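Local coordinates for protein 2-C-methyl-D-erythritol 4-phosphate cytidylyltransferase (Thermus thermophilus HB8, PDB 2PX7) that probably catalyses the transfer of a cytidylyl group from CTP to 2-C-methyl-D-erythritol 4-phosphate, a step of non-mevalonate isoprenoid biosynthesis that releases diphosphate, at residues E102-P107 / F173-L178; P142-L147 / F164-T169; R179-Y184 / Q200-P205. One frame throughout, in Å; residues are numbered along the deposited sequence.

Interaction 1 (E102-P107 / F173-L178)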
ATOM      1  N   GLU A 102      20.416  21.373 -10.871  1.00 33.63           N
ATOM      2  CA  GLU A 102      21.376  22.366 -11.342  1.00 35.83           C
ATOM      3  C   GLU A 102      21.819  23.303 -10.219  1.00 35.60           C
ATOM      4  O   GLU A 102      22.959  23.774 -10.220  1.00 35.98           O
ATOM      5  CB  GLU A 102      20.767  23.171 -12.491  1.00 37.22           C
ATOM      6  CG  GLU A 102      21.803  23.770 -13.425  1.00 43.83           C
ATOM      7  CD  GLU A 102      21.160  24.500 -14.589  1.00 51.70           C
ATOM      8  OE1 GLU A 102      20.321  23.873 -15.282  1.00 54.47           O
ATOM      9  OE2 GLU A 102      21.500  25.695 -14.801  1.00 55.08           O
ATOM     10  N   ALA A 103      20.919  23.535  -9.258  1.00 35.15           N
ATOM     11  CA  ALA A 103      21.159  24.415  -8.113  1.00 35.21           C
ATOM     12  C   ALA A 103      21.780  23.717  -6.902  1.00 35.46           C
ATOM     13  O   ALA A 103      22.243  24.392  -5.980  1.00 35.04           O
ATOM     14  CB  ALA A 103      19.858  25.109  -7.704  1.00 35.20           C
ATOM     15  N   ALA A 104      21.794  22.377  -6.904  1.00 34.95           N
ATOM     16  CA  ALA A 104      22.326  21.596  -5.778  1.00 34.80           C
ATOM     17  C   ALA A 104      23.812  21.911  -5.540  1.00 34.99           C
ATOM     18  O   ALA A 104      24.582  21.948  -6.488  1.00 34.57           O
ATOM     19  CB  ALA A 104      22.114  20.090  -6.021  1.00 34.16           C
ATOM     20  N   SER A 105      24.210  22.147  -4.284  1.00 35.41           N
ATOM     21  CA  SER A 105      25.593  22.542  -3.994  1.00 36.10           C
ATOM     22  C   SER A 105      26.434  21.440  -3.361  1.00 35.87           C
ATOM     23  O   SER A 105      27.674  21.515  -3.363  1.00 35.86           O
ATOM     24  CB  SER A 105      25.646  23.837  -3.157  1.00 37.05           C
ATOM     25  OG  SER A 105      25.076  23.651  -1.872  1.00 39.59           O
ATOM     26  N   LEU A 106      25.768  20.393  -2.872  1.00 34.59           N
ATOM     27  CA  LEU A 106      26.434  19.314  -2.143  1.00 33.97           C
ATOM     28  C   LEU A 106      26.517  18.019  -2.986  1.00 33.53           C
ATOM     29  O   LEU A 106      25.672  17.797  -3.854  1.00 33.03           O
ATOM     30  CB  LEU A 106      25.730  19.107  -0.794  1.00 34.38           C
ATOM     31  CG  LEU A 106      25.742  20.393   0.060  1.00 34.88           C
ATOM     32  CD1 LEU A 106      24.588  20.441   1.031  1.00 36.54           C
ATOM     33  CD2 LEU A 106      27.082  20.575   0.798  1.00 36.61           C
ATOM     34  N   PRO A 107      27.557  17.190  -2.764  1.00 33.17           N
ATOM     35  CA  PRO A 107      27.805  16.005  -3.599  1.00 32.71           C
ATOM     36  C   PRO A 107      26.874  14.812  -3.376  1.00 32.41           C
ATOM     37  O   PRO A 107      27.032  13.768  -4.035  1.00 30.66           O
ATOM     38  CB  PRO A 107      29.242  15.619  -3.239  1.00 33.32           C
ATOM     39  CG  PRO A 107      29.408  16.077  -1.834  1.00 33.63           C
ATOM     40  CD  PRO A 107      28.607  17.360  -1.735  1.00 33.53           C
ATOM     41  N   PHE A 173      21.259   9.777  -4.016  1.00 24.19           N
ATOM     42  CA  PHE A 173      22.233   9.587  -5.096  1.00 24.68           C
ATOM     43  C   PHE A 173      23.450  10.446  -4.837  1.00 24.90           C
ATOM     44  O   PHE A 173      23.332  11.492  -4.182  1.00 24.95           O
ATOM     45  CB  PHE A 173      21.621   9.987  -6.460  1.00 24.08           C
ATOM     46  CG  PHE A 173      20.340   9.257  -6.798  1.00 22.39           C
ATOM     47  CD1 PHE A 173      20.375   7.986  -7.357  1.00 23.69           C
ATOM     48  CD2 PHE A 173      19.113   9.848  -6.567  1.00 22.00           C
ATOM     49  CE1 PHE A 173      19.184   7.287  -7.656  1.00 21.85           C
ATOM     50  CE2 PHE A 173      17.919   9.177  -6.857  1.00 22.26           C
ATOM     51  CZ  PHE A 173      17.961   7.880  -7.395  1.00 21.55           C
ATOM     52  N   PHE A 174      24.608  10.025  -5.351  1.00 24.43           N
ATOM     53  CA  PHE A 174      25.683  10.996  -5.609  1.00 24.50           C
ATOM     54  C   PHE A 174      25.109  12.033  -6.585  1.00 24.67           C
ATOM     55  O   PHE A 174      24.530  11.678  -7.612  1.00 24.69           O
ATOM     56  CB  PHE A 174      26.927  10.334  -6.224  1.00 24.61           C
ATOM     57  CG  PHE A 174      27.572   9.273  -5.346  1.00 25.35           C
ATOM     58  CD1 PHE A 174      27.505   9.349  -3.945  1.00 27.28           C
ATOM     59  CD2 PHE A 174      28.283   8.219  -5.918  1.00 24.92           C
ATOM     60  CE1 PHE A 174      28.120   8.381  -3.148  1.00 26.06           C
ATOM     61  CE2 PHE A 174      28.888   7.229  -5.121  1.00 22.29           C
ATOM     62  CZ  PHE A 174      28.812   7.323  -3.743  1.00 24.89           C
ATOM     63  N   THR A 175      25.254  13.314  -6.259  1.00 25.04           N
ATOM     64  CA  THR A 175      24.750  14.418  -7.110  1.00 24.33           C
ATOM     65  C   THR A 175      25.289  14.330  -8.543  1.00 24.83           C
ATOM     66  O   THR A 175      24.534  14.480  -9.507  1.00 24.91           O
ATOM     67  CB  THR A 175      25.121  15.772  -6.485  1.00 24.15           C
ATOM     68  OG1 THR A 175      24.755  15.744  -5.098  1.00 24.31           O
ATOM     69  CG2 THR A 175      24.401  16.928  -7.184  1.00 22.88           C
ATOM     70  N   ALA A 176      26.578  14.056  -8.665  1.00 25.21           N
ATOM     71  CA  ALA A 176      27.244  13.904  -9.967  1.00 26.67           C
ATOM     72  C   ALA A 176      26.649  12.764 -10.807  1.00 26.87           C
ATOM     73  O   ALA A 176      26.582  12.839 -12.036  1.00 27.80           O
ATOM     74  CB  ALA A 176      28.719  13.654  -9.756  1.00 26.14           C
ATOM     75  N   LEU A 177      26.232  11.695 -10.138  1.00 26.97           N
ATOM     76  CA  LEU A 177      25.650  10.569 -10.841  1.00 26.00           C
ATOM     77  C   LEU A 177      24.258  10.940 -11.365  1.00 25.74           C
ATOM     78  O   LEU A 177      23.930  10.655 -12.511  1.00 25.37           O
ATOM     79  CB  LEU A 177      25.593   9.338  -9.926  1.00 25.40           C
ATOM     80  CG  LEU A 177      24.848   8.119 -10.466  1.00 25.10           C
ATOM     81  CD1 LEU A 177      25.550   7.508 -11.718  1.00 23.20           C
ATOM     82  CD2 LEU A 177      24.706   7.097  -9.356  1.00 25.27           C
ATOM     83  N   LEU A 178      23.444  11.567 -10.520  1.00 25.07           N
ATOM     84  CA  LEU A 178      22.112  11.987 -10.950  1.00 25.11           C
ATOM     85  C   LEU A 178      22.161  13.029 -12.098  1.00 25.54           C
ATOM     86  O   LEU A 178      21.322  13.018 -13.002  1.00 25.27           O
ATOM     87  CB  LEU A 178      21.261  12.469  -9.753  1.00 24.92           C
ATOM     88  CG  LEU A 178      19.760  12.638 -10.064  1.00 25.11           C
ATOM     89  CD1 LEU A 178      19.150  11.298 -10.563  1.00 24.32           C
ATOM     90  CD2 LEU A 178      18.978  13.178  -8.868  1.00 23.98           C
TER
HETATM   91  O   HOH W   1      28.533  13.896  -6.307  1.00 29.79           O

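Interaction 2 (P142-L147 / F164-T169)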
ATOM      1  N   PRO A 142       7.369  -4.406   0.534  1.00 32.21           N
ATOM      2  CA  PRO A 142       6.764  -5.538  -0.178  1.00 32.57           C
ATOM      3  C   PRO A 142       5.345  -5.153  -0.593  1.00 32.86           C
ATOM      4  O   PRO A 142       4.732  -4.293   0.043  1.00 32.76           O
ATOM      5  CB  PRO A 142       6.720  -6.667   0.878  1.00 33.18           C
ATOM      6  CG  PRO A 142       7.446  -6.143   2.088  1.00 33.53           C
ATOM      7  CD  PRO A 142       7.559  -4.663   1.976  1.00 31.96           C
ATOM      8  N   VAL A 143       4.844  -5.768  -1.657  1.00 33.40           N
ATOM      9  CA  VAL A 143       3.450  -5.627  -2.046  1.00 34.24           C
ATOM     10  C   VAL A 143       2.600  -6.420  -1.031  1.00 34.64           C
ATOM     11  O   VAL A 143       2.746  -7.629  -0.935  1.00 34.53           O
ATOM     12  CB  VAL A 143       3.204  -6.143  -3.485  1.00 34.27           C
ATOM     13  CG1 VAL A 143       1.700  -6.131  -3.828  1.00 34.41           C
ATOM     14  CG2 VAL A 143       3.998  -5.308  -4.508  1.00 34.88           C
ATOM     15  N   PRO A 144       1.714  -5.735  -0.281  1.00 35.41           N
ATOM     16  CA  PRO A 144       1.016  -6.354   0.866  1.00 36.01           C
ATOM     17  C   PRO A 144      -0.216  -7.209   0.537  1.00 36.73           C
ATOM     18  O   PRO A 144      -0.685  -7.967   1.403  1.00 37.89           O
ATOM     19  CB  PRO A 144       0.580  -5.140   1.681  1.00 36.07           C
ATOM     20  CG  PRO A 144       0.379  -4.059   0.666  1.00 36.22           C
ATOM     21  CD  PRO A 144       1.321  -4.325  -0.472  1.00 34.88           C
ATOM     22  N   ASP A 145      -0.730  -7.084  -0.686  1.00 36.30           N
ATOM     23  CA  ASP A 145      -2.008  -7.665  -1.077  1.00 35.74           C
ATOM     24  C   ASP A 145      -1.804  -8.508  -2.312  1.00 34.91           C
ATOM     25  O   ASP A 145      -0.825  -8.317  -3.033  1.00 35.45           O
ATOM     26  CB  ASP A 145      -3.012  -6.566  -1.444  1.00 35.76           C
ATOM     27  CG  ASP A 145      -3.285  -5.591  -0.313  1.00 38.31           C
ATOM     28  OD1 ASP A 145      -3.502  -6.021   0.843  1.00 39.78           O
ATOM     29  OD2 ASP A 145      -3.324  -4.369  -0.601  1.00 40.95           O
ATOM     30  N   THR A 146      -2.734  -9.410  -2.585  1.00 33.49           N
ATOM     31  CA  THR A 146      -2.753 -10.087  -3.869  1.00 32.75           C
ATOM     32  C   THR A 146      -2.677  -9.022  -4.967  1.00 32.01           C
ATOM     33  O   THR A 146      -3.363  -8.001  -4.929  1.00 31.29           O
ATOM     34  CB  THR A 146      -3.992 -11.006  -4.030  1.00 32.95           C
ATOM     35  OG1 THR A 146      -3.922 -12.040  -3.047  1.00 33.80           O
ATOM     36  CG2 THR A 146      -4.046 -11.678  -5.424  1.00 31.63           C
ATOM     37  N   LEU A 147      -1.794  -9.272  -5.921  1.00 31.80           N
ATOM     38  CA  LEU A 147      -1.525  -8.336  -7.001  1.00 31.39           C
ATOM     39  C   LEU A 147      -2.122  -8.887  -8.293  1.00 30.91           C
ATOM     40  O   LEU A 147      -1.714  -9.938  -8.778  1.00 31.07           O
ATOM     41  CB  LEU A 147       0.002  -8.105  -7.117  1.00 31.31           C
ATOM     42  CG  LEU A 147       0.554  -7.089  -8.134  1.00 31.36           C
ATOM     43  CD1 LEU A 147      -0.048  -5.679  -7.965  1.00 27.39           C
ATOM     44  CD2 LEU A 147       2.097  -7.049  -8.054  1.00 30.65           C
ATOM     45  N   PHE A 164       7.601  -8.579  -6.418  1.00 35.20           N
ATOM     46  CA  PHE A 164       7.397  -7.157  -6.692  1.00 34.05           C
ATOM     47  C   PHE A 164       7.546  -6.309  -5.446  1.00 33.34           C
ATOM     48  O   PHE A 164       7.408  -6.808  -4.319  1.00 33.13           O
ATOM     49  CB  PHE A 164       6.021  -6.921  -7.320  1.00 33.96           C
ATOM     50  CG  PHE A 164       5.931  -7.368  -8.744  1.00 34.95           C
ATOM     51  CD1 PHE A 164       6.315  -6.512  -9.781  1.00 35.58           C
ATOM     52  CD2 PHE A 164       5.482  -8.651  -9.055  1.00 35.25           C
ATOM     53  CE1 PHE A 164       6.250  -6.920 -11.099  1.00 35.69           C
ATOM     54  CE2 PHE A 164       5.405  -9.077 -10.378  1.00 36.66           C
ATOM     55  CZ  PHE A 164       5.795  -8.209 -11.408  1.00 36.53           C
ATOM     56  N   ARG A 165       7.834  -5.026  -5.665  1.00 31.86           N
ATOM     57  CA  ARG A 165       7.976  -4.058  -4.593  1.00 31.01           C
ATOM     58  C   ARG A 165       7.222  -2.775  -4.939  1.00 30.28           C
ATOM     59  O   ARG A 165       7.006  -2.461  -6.113  1.00 29.98           O
ATOM     60  CB  ARG A 165       9.458  -3.730  -4.347  1.00 31.14           C
ATOM     61  CG  ARG A 165      10.353  -4.893  -3.964  1.00 32.28           C
ATOM     62  CD  ARG A 165       9.893  -5.618  -2.684  1.00 32.84           C
ATOM     63  NE  ARG A 165      10.823  -6.687  -2.362  1.00 34.26           N
ATOM     64  CZ  ARG A 165      10.812  -7.916  -2.895  1.00 35.14           C
ATOM     65  NH1 ARG A 165       9.883  -8.298  -3.759  1.00 29.70           N
ATOM     66  NH2 ARG A 165      11.739  -8.788  -2.525  1.00 35.69           N
ATOM     67  N   LEU A 166       6.806  -2.061  -3.901  1.00 29.44           N
ATOM     68  CA  LEU A 166       6.327  -0.701  -4.023  1.00 28.78           C
ATOM     69  C   LEU A 166       7.519   0.218  -3.765  1.00 28.67           C
ATOM     70  O   LEU A 166       8.196   0.096  -2.735  1.00 28.79           O
ATOM     71  CB  LEU A 166       5.197  -0.424  -3.016  1.00 28.53           C
ATOM     72  CG  LEU A 166       3.958  -1.312  -3.173  1.00 28.04           C
ATOM     73  CD1 LEU A 166       2.960  -1.045  -2.081  1.00 28.93           C
ATOM     74  CD2 LEU A 166       3.330  -1.143  -4.529  1.00 28.35           C
ATOM     75  N   VAL A 167       7.776   1.119  -4.710  1.00 27.58           N
ATOM     76  CA  VAL A 167       8.903   2.041  -4.615  1.00 25.77           C
ATOM     77  C   VAL A 167       8.471   3.336  -3.933  1.00 25.96           C
ATOM     78  O   VAL A 167       7.451   3.942  -4.311  1.00 25.49           O
ATOM     79  CB  VAL A 167       9.506   2.309  -6.025  1.00 26.15           C
ATOM     80  CG1 VAL A 167      10.712   3.223  -5.934  1.00 25.51           C
ATOM     81  CG2 VAL A 167       9.908   0.997  -6.701  1.00 22.12           C
ATOM     82  N   GLN A 168       9.241   3.771  -2.927  1.00 25.88           N
ATOM     83  CA  GLN A 168       8.938   5.028  -2.224  1.00 25.79           C
ATOM     84  C   GLN A 168      10.045   6.055  -2.452  1.00 25.56           C
ATOM     85  O   GLN A 168      10.907   5.862  -3.308  1.00 25.14           O
ATOM     86  CB  GLN A 168       8.771   4.786  -0.719  1.00 26.12           C
ATOM     87  CG  GLN A 168       7.856   3.600  -0.365  1.00 26.82           C
ATOM     88  CD  GLN A 168       7.651   3.503   1.110  1.00 26.51           C
ATOM     89  OE1 GLN A 168       8.599   3.316   1.867  1.00 26.30           O
ATOM     90  NE2 GLN A 168       6.419   3.662   1.540  1.00 27.19           N
ATOM     91  N   THR A 169       9.987   7.148  -1.687  1.00 25.20           N
ATOM     92  CA  THR A 169      11.026   8.169  -1.639  1.00 25.31           C
ATOM     93  C   THR A 169      11.235   8.484  -0.142  1.00 26.25           C
ATOM     94  O   THR A 169      10.414   8.094   0.671  1.00 27.45           O
ATOM     95  CB  THR A 169      10.649   9.480  -2.451  1.00 24.81           C
ATOM     96  OG1 THR A 169       9.641  10.224  -1.748  1.00 23.30           O
ATOM     97  CG2 THR A 169      10.156   9.153  -3.872  1.00 24.09           C
TER
HETATM   98  O   HOH W   2       6.499  -8.281  -2.115  1.00 35.97           O

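Interaction 3 (R179-Y184 / Q200-P205)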
ATOM      1  N   ARG A 179      23.151  13.916 -12.059  1.00 26.18           N
ATOM      2  CA  ARG A 179      23.424  14.799 -13.201  1.00 27.28           C
ATOM      3  C   ARG A 179      23.731  13.996 -14.477  1.00 26.86           C
ATOM      4  O   ARG A 179      23.093  14.224 -15.484  1.00 27.34           O
ATOM      5  CB  ARG A 179      24.476  15.870 -12.847  1.00 27.66           C
ATOM      6  CG  ARG A 179      23.993  16.731 -11.657  1.00 30.15           C
ATOM      7  CD  ARG A 179      24.368  18.208 -11.704  1.00 36.20           C
ATOM      8  NE  ARG A 179      25.470  18.493 -10.806  1.00 38.22           N
ATOM      9  CZ  ARG A 179      25.476  19.371  -9.796  1.00 36.54           C
ATOM     10  NH1 ARG A 179      24.443  20.143  -9.508  1.00 35.93           N
ATOM     11  NH2 ARG A 179      26.570  19.481  -9.074  1.00 35.27           N
ATOM     12  N   GLU A 180      24.649  13.027 -14.422  1.00 26.50           N
ATOM     13  CA  GLU A 180      24.885  12.155 -15.584  1.00 27.42           C
ATOM     14  C   GLU A 180      23.606  11.493 -16.087  1.00 26.95           C
ATOM     15  O   GLU A 180      23.378  11.409 -17.294  1.00 26.70           O
ATOM     16  CB  GLU A 180      25.907  11.049 -15.291  1.00 27.60           C
ATOM     17  CG  GLU A 180      27.328  11.514 -15.048  1.00 31.26           C
ATOM     18  CD  GLU A 180      28.011  12.089 -16.298  1.00 34.55           C
ATOM     19  OE1 GLU A 180      27.660  11.700 -17.437  1.00 36.36           O
ATOM     20  OE2 GLU A 180      28.921  12.919 -16.126  1.00 35.30           O
ATOM     21  N   ALA A 181      22.793  10.997 -15.153  1.00 27.05           N
ATOM     22  CA  ALA A 181      21.531  10.338 -15.485  1.00 27.15           C
ATOM     23  C   ALA A 181      20.560  11.283 -16.210  1.00 27.36           C
ATOM     24  O   ALA A 181      19.957  10.916 -17.227  1.00 27.04           O
ATOM     25  CB  ALA A 181      20.890   9.771 -14.224  1.00 26.50           C
ATOM     26  N   HIS A 182      20.390  12.480 -15.666  1.00 27.15           N
ATOM     27  CA  HIS A 182      19.534  13.467 -16.289  1.00 28.26           C
ATOM     28  C   HIS A 182      20.079  13.953 -17.652  1.00 29.15           C
ATOM     29  O   HIS A 182      19.299  14.175 -18.566  1.00 29.53           O
ATOM     30  CB  HIS A 182      19.233  14.629 -15.330  1.00 27.67           C
ATOM     31  CG  HIS A 182      18.087  14.356 -14.400  1.00 27.56           C
ATOM     32  ND1 HIS A 182      16.790  14.724 -14.687  1.00 25.22           N
ATOM     33  CD2 HIS A 182      18.041  13.719 -13.204  1.00 25.63           C
ATOM     34  CE1 HIS A 182      15.999  14.349 -13.698  1.00 26.52           C
ATOM     35  NE2 HIS A 182      16.734  13.732 -12.785  1.00 26.69           N
ATOM     36  N   ALA A 183      21.401  14.065 -17.790  1.00 30.48           N
ATOM     37  CA  ALA A 183      22.027  14.446 -19.078  1.00 32.31           C
ATOM     38  C   ALA A 183      21.776  13.412 -20.184  1.00 33.23           C
ATOM     39  O   ALA A 183      21.414  13.758 -21.319  1.00 33.66           O
ATOM     40  CB  ALA A 183      23.537  14.683 -18.900  1.00 31.97           C
ATOM     41  N   TYR A 184      21.970  12.139 -19.847  1.00 33.88           N
ATOM     42  CA  TYR A 184      21.695  11.047 -20.774  1.00 34.17           C
ATOM     43  C   TYR A 184      20.212  10.970 -21.116  1.00 34.10           C
ATOM     44  O   TYR A 184      19.855  10.736 -22.270  1.00 33.58           O
ATOM     45  CB  TYR A 184      22.181   9.725 -20.177  1.00 34.86           C
ATOM     46  CG  TYR A 184      21.991   8.517 -21.066  1.00 36.16           C
ATOM     47  CD1 TYR A 184      22.723   8.368 -22.250  1.00 38.26           C
ATOM     48  CD2 TYR A 184      21.098   7.511 -20.713  1.00 36.11           C
ATOM     49  CE1 TYR A 184      22.564   7.231 -23.067  1.00 38.72           C
ATOM     50  CE2 TYR A 184      20.929   6.378 -21.514  1.00 37.84           C
ATOM     51  CZ  TYR A 184      21.669   6.242 -22.687  1.00 38.26           C
ATOM     52  OH  TYR A 184      21.484   5.125 -23.493  1.00 38.94           O
ATOM     53  N   GLN A 200      19.487   3.800 -13.581  1.00 26.75           N
ATOM     54  CA  GLN A 200      19.476   2.454 -14.166  1.00 28.33           C
ATOM     55  C   GLN A 200      19.795   2.466 -15.674  1.00 28.31           C
ATOM     56  O   GLN A 200      20.550   1.624 -16.151  1.00 28.15           O
ATOM     57  CB  GLN A 200      18.109   1.811 -13.869  1.00 27.83           C
ATOM     58  CG  GLN A 200      17.912   0.366 -14.296  1.00 30.87           C
ATOM     59  CD  GLN A 200      16.545  -0.129 -13.853  1.00 31.64           C
ATOM     60  OE1 GLN A 200      15.535   0.583 -13.975  1.00 36.09           O
ATOM     61  NE2 GLN A 200      16.509  -1.323 -13.309  1.00 29.99           N
ATOM     62  N   ALA A 201      19.267   3.441 -16.415  1.00 28.86           N
ATOM     63  CA  ALA A 201      19.527   3.546 -17.859  1.00 29.40           C
ATOM     64  C   ALA A 201      20.995   3.843 -18.195  1.00 30.37           C
ATOM     65  O   ALA A 201      21.459   3.573 -19.301  1.00 30.87           O
ATOM     66  CB  ALA A 201      18.580   4.567 -18.507  1.00 29.54           C
ATOM     67  N   LEU A 202      21.748   4.344 -17.215  1.00 30.81           N
ATOM     68  CA  LEU A 202      23.198   4.512 -17.372  1.00 31.16           C
ATOM     69  C   LEU A 202      23.980   3.207 -17.274  1.00 31.16           C
ATOM     70  O   LEU A 202      25.108   3.118 -17.733  1.00 32.44           O
ATOM     71  CB  LEU A 202      23.736   5.507 -16.326  1.00 31.28           C
ATOM     72  CG  LEU A 202      23.569   7.010 -16.542  1.00 30.08           C
ATOM     73  CD1 LEU A 202      24.145   7.751 -15.328  1.00 28.62           C
ATOM     74  CD2 LEU A 202      24.276   7.502 -17.817  1.00 30.77           C
ATOM     75  N   GLY A 203      23.389   2.186 -16.675  1.00 31.10           N
ATOM     76  CA  GLY A 203      24.121   0.976 -16.388  1.00 30.08           C
ATOM     77  C   GLY A 203      24.599   0.987 -14.944  1.00 29.49           C
ATOM     78  O   GLY A 203      25.407   0.142 -14.562  1.00 29.03           O
ATOM     79  N   TYR A 204      24.116   1.944 -14.150  1.00 28.26           N
ATOM     80  CA  TYR A 204      24.536   2.060 -12.744  1.00 27.43           C
ATOM     81  C   TYR A 204      23.586   1.278 -11.796  1.00 27.68           C
ATOM     82  O   TYR A 204      22.364   1.459 -11.851  1.00 26.76           O
ATOM     83  CB  TYR A 204      24.634   3.525 -12.301  1.00 25.94           C
ATOM     84  CG  TYR A 204      25.453   3.736 -11.019  1.00 25.30           C
ATOM     85  CD1 TYR A 204      26.795   4.104 -11.084  1.00 21.17           C
ATOM     86  CD2 TYR A 204      24.879   3.556  -9.752  1.00 23.60           C
ATOM     87  CE1 TYR A 204      27.556   4.288  -9.933  1.00 23.03           C
ATOM     88  CE2 TYR A 204      25.636   3.736  -8.580  1.00 23.11           C
ATOM     89  CZ  TYR A 204      26.972   4.102  -8.690  1.00 24.97           C
ATOM     90  OH  TYR A 204      27.734   4.294  -7.582  1.00 23.54           O
ATOM     91  N   PRO A 205      24.159   0.438 -10.906  1.00 27.89           N
ATOM     92  CA  PRO A 205      23.354  -0.373  -9.974  1.00 27.55           C
ATOM     93  C   PRO A 205      22.639   0.491  -8.928  1.00 27.01           C
ATOM     94  O   PRO A 205      23.233   1.382  -8.332  1.00 26.81           O
ATOM     95  CB  PRO A 205      24.404  -1.279  -9.301  1.00 27.35           C
ATOM     96  CG  PRO A 205      25.694  -0.465  -9.374  1.00 28.18           C
ATOM     97  CD  PRO A 205      25.612   0.216 -10.724  1.00 28.08           C
TER

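Interaction 1 (E102-P107 / F173-L178)
Thr175 N donates to Pro107 O, an N-O distance of 2.9 Å with an N-H...O angle of 164°. The bond is nearly straight at the hydrogen, yet the amide comes in from above the carbonyl plane, 60° out of it. Water 1 donates a hydrogen bond to the same Pro107 O, at 2.7 Å from the water oxygen, and accepts one from Ala176 N at 3.1 Å. Two successive amides of the first turn of helix 175-188 are thereby tied to one carbonyl. Phe174, the N-cap residue, adds a CA-H...O contact to Pro107 O, its CA lying 3.5 Å from the oxygen. The Thr175 hydroxyl also turns to this loop and is modelled as a donor to Leu106 O, although its exact position is less certain.

The methyl branch of Thr175 takes the other course: CG2 stands anti to the backbone N and meets Ala104 CB at 4.1 Å. Behind this small apolar patch lies the sheet, with Thr175 on Val109 of strand 108-111 and Ala104 on Ser27 of strand 27-31. The contact joins the loop leaving helix 93-103 to the strand-to-helix junction at Phe174 and Thr175. Amides at a helix start lack carbonyl partners from a preceding turn; here Pro107 O serves Thr175 N directly, and Ala176 N through the water it binds.

Interaction 2 (P142-L147 / F164-T169)
The Phe164 ring meets Leu147 obliquely, through methyl CD2, which lies 3.9 Å from ring atom CD2; the two side chains cross at about a right angle. Leu147 reaches the ring with CG anti to its own backbone N (chi1 -176°). The other flat group, the Arg165 guanidinium, folds back along its own strand: NH1 donates to Phe164 O over 2.9 Å, with the oxygen close to the guanidinium plane but the nitrogen well above the carbonyl plane. NH1 also bonds Glu162 O, while Arg165 CD passes 4.0 Å from Pro142 CA.

Val143 fills the middle with one methyl, CG2, packed against Phe164 CB at 3.8 Å and, less closely, Leu166 CG. Farther along, Pro144 CD touches Leu166 CD1 at 4.0 Å.

No direct hydrogen bond joins the segments. Water 2 does so instead, accepting from Val143 N and donating to Phe164 O, where strands 136-142 and 165-174 part toward the projecting arm with hairpin 146-150/156-159. Around it the second subunit extends the sheet through an antiparallel ladder that includes Leu147, Arg165 and Leu166. Val143 O binds NH1 of Arg161, predicted to position the substrate MEP. The junction thus combines apolar packing with a water bridge, and its backbone probably helps orient Arg161.

Interaction 3 (R179-Y184 / Q200-P205)
Leu202 lays its forked end against the helix of 179-184, CD1 toward Glu180 and Ala181, CD2 toward Tyr184. CD1 sits 3.5 Å from Ala181 N and also meets Glu180 CB, at 3.7 Å, and Ala181 CB, at 4.0 Å. The second methyl, CD2, packs 3.9 Å from Tyr184 CB, and the two side chains slide past each other in opposite directions. Tyr184 holds CG anti to its backbone N (chi1 -178°), which carries the ring alongside Leu202 to Ala201. There CE2 approaches Ala201 O obliquely at 3.6 Å and Ala201 CB at 4.2 Å.

No hydrogen bond crosses the contact, which is van der Waals packing. Just beyond Leu202 the chain leaves its helix in a Schellman motif, with Gly203 at positive phi (98°) and Gly203 N bonded to Gln200 O at 2.9 Å.

The contact sets the end of helix 195-201 against the side of helix 175-188, near the surface. Leu198 and Val199 prolong the packing on Ala181, while His182, pointing away from the 200-205 segment, hydrogen-bonds Asp195 OD1 through NE2 and packs on helix 93-103. Gln200 reaches Gly156 O of the second subunit, and Tyr204 packs back on Leu177 as the chain heads for strand 207-210.

Strand 165-174 and helix 175-188 tie the three contacts together: interaction 2 uses the strand, interaction 3 the helix, and interaction 1 the junction between them. Interactions 1 and 3 are neighbours, their centres about 13 Å apart, and touch where Leu177 CD2 meets Tyr204 CD2 at 3.6 Å and Leu177 CD1 meets Leu202 CD1 at 3.9 Å. Interaction 2 lies about 28 Å from interaction 1, centre to centre and across the middle of the chain, and about 24 Å from interaction 3. It alone comes close to a predicted MEP-positioning residue: the Val143 side chain is about 4 Å from that of Arg161. The Leu166 side chain is about 10 Å from that of Lys217, likewise predicted.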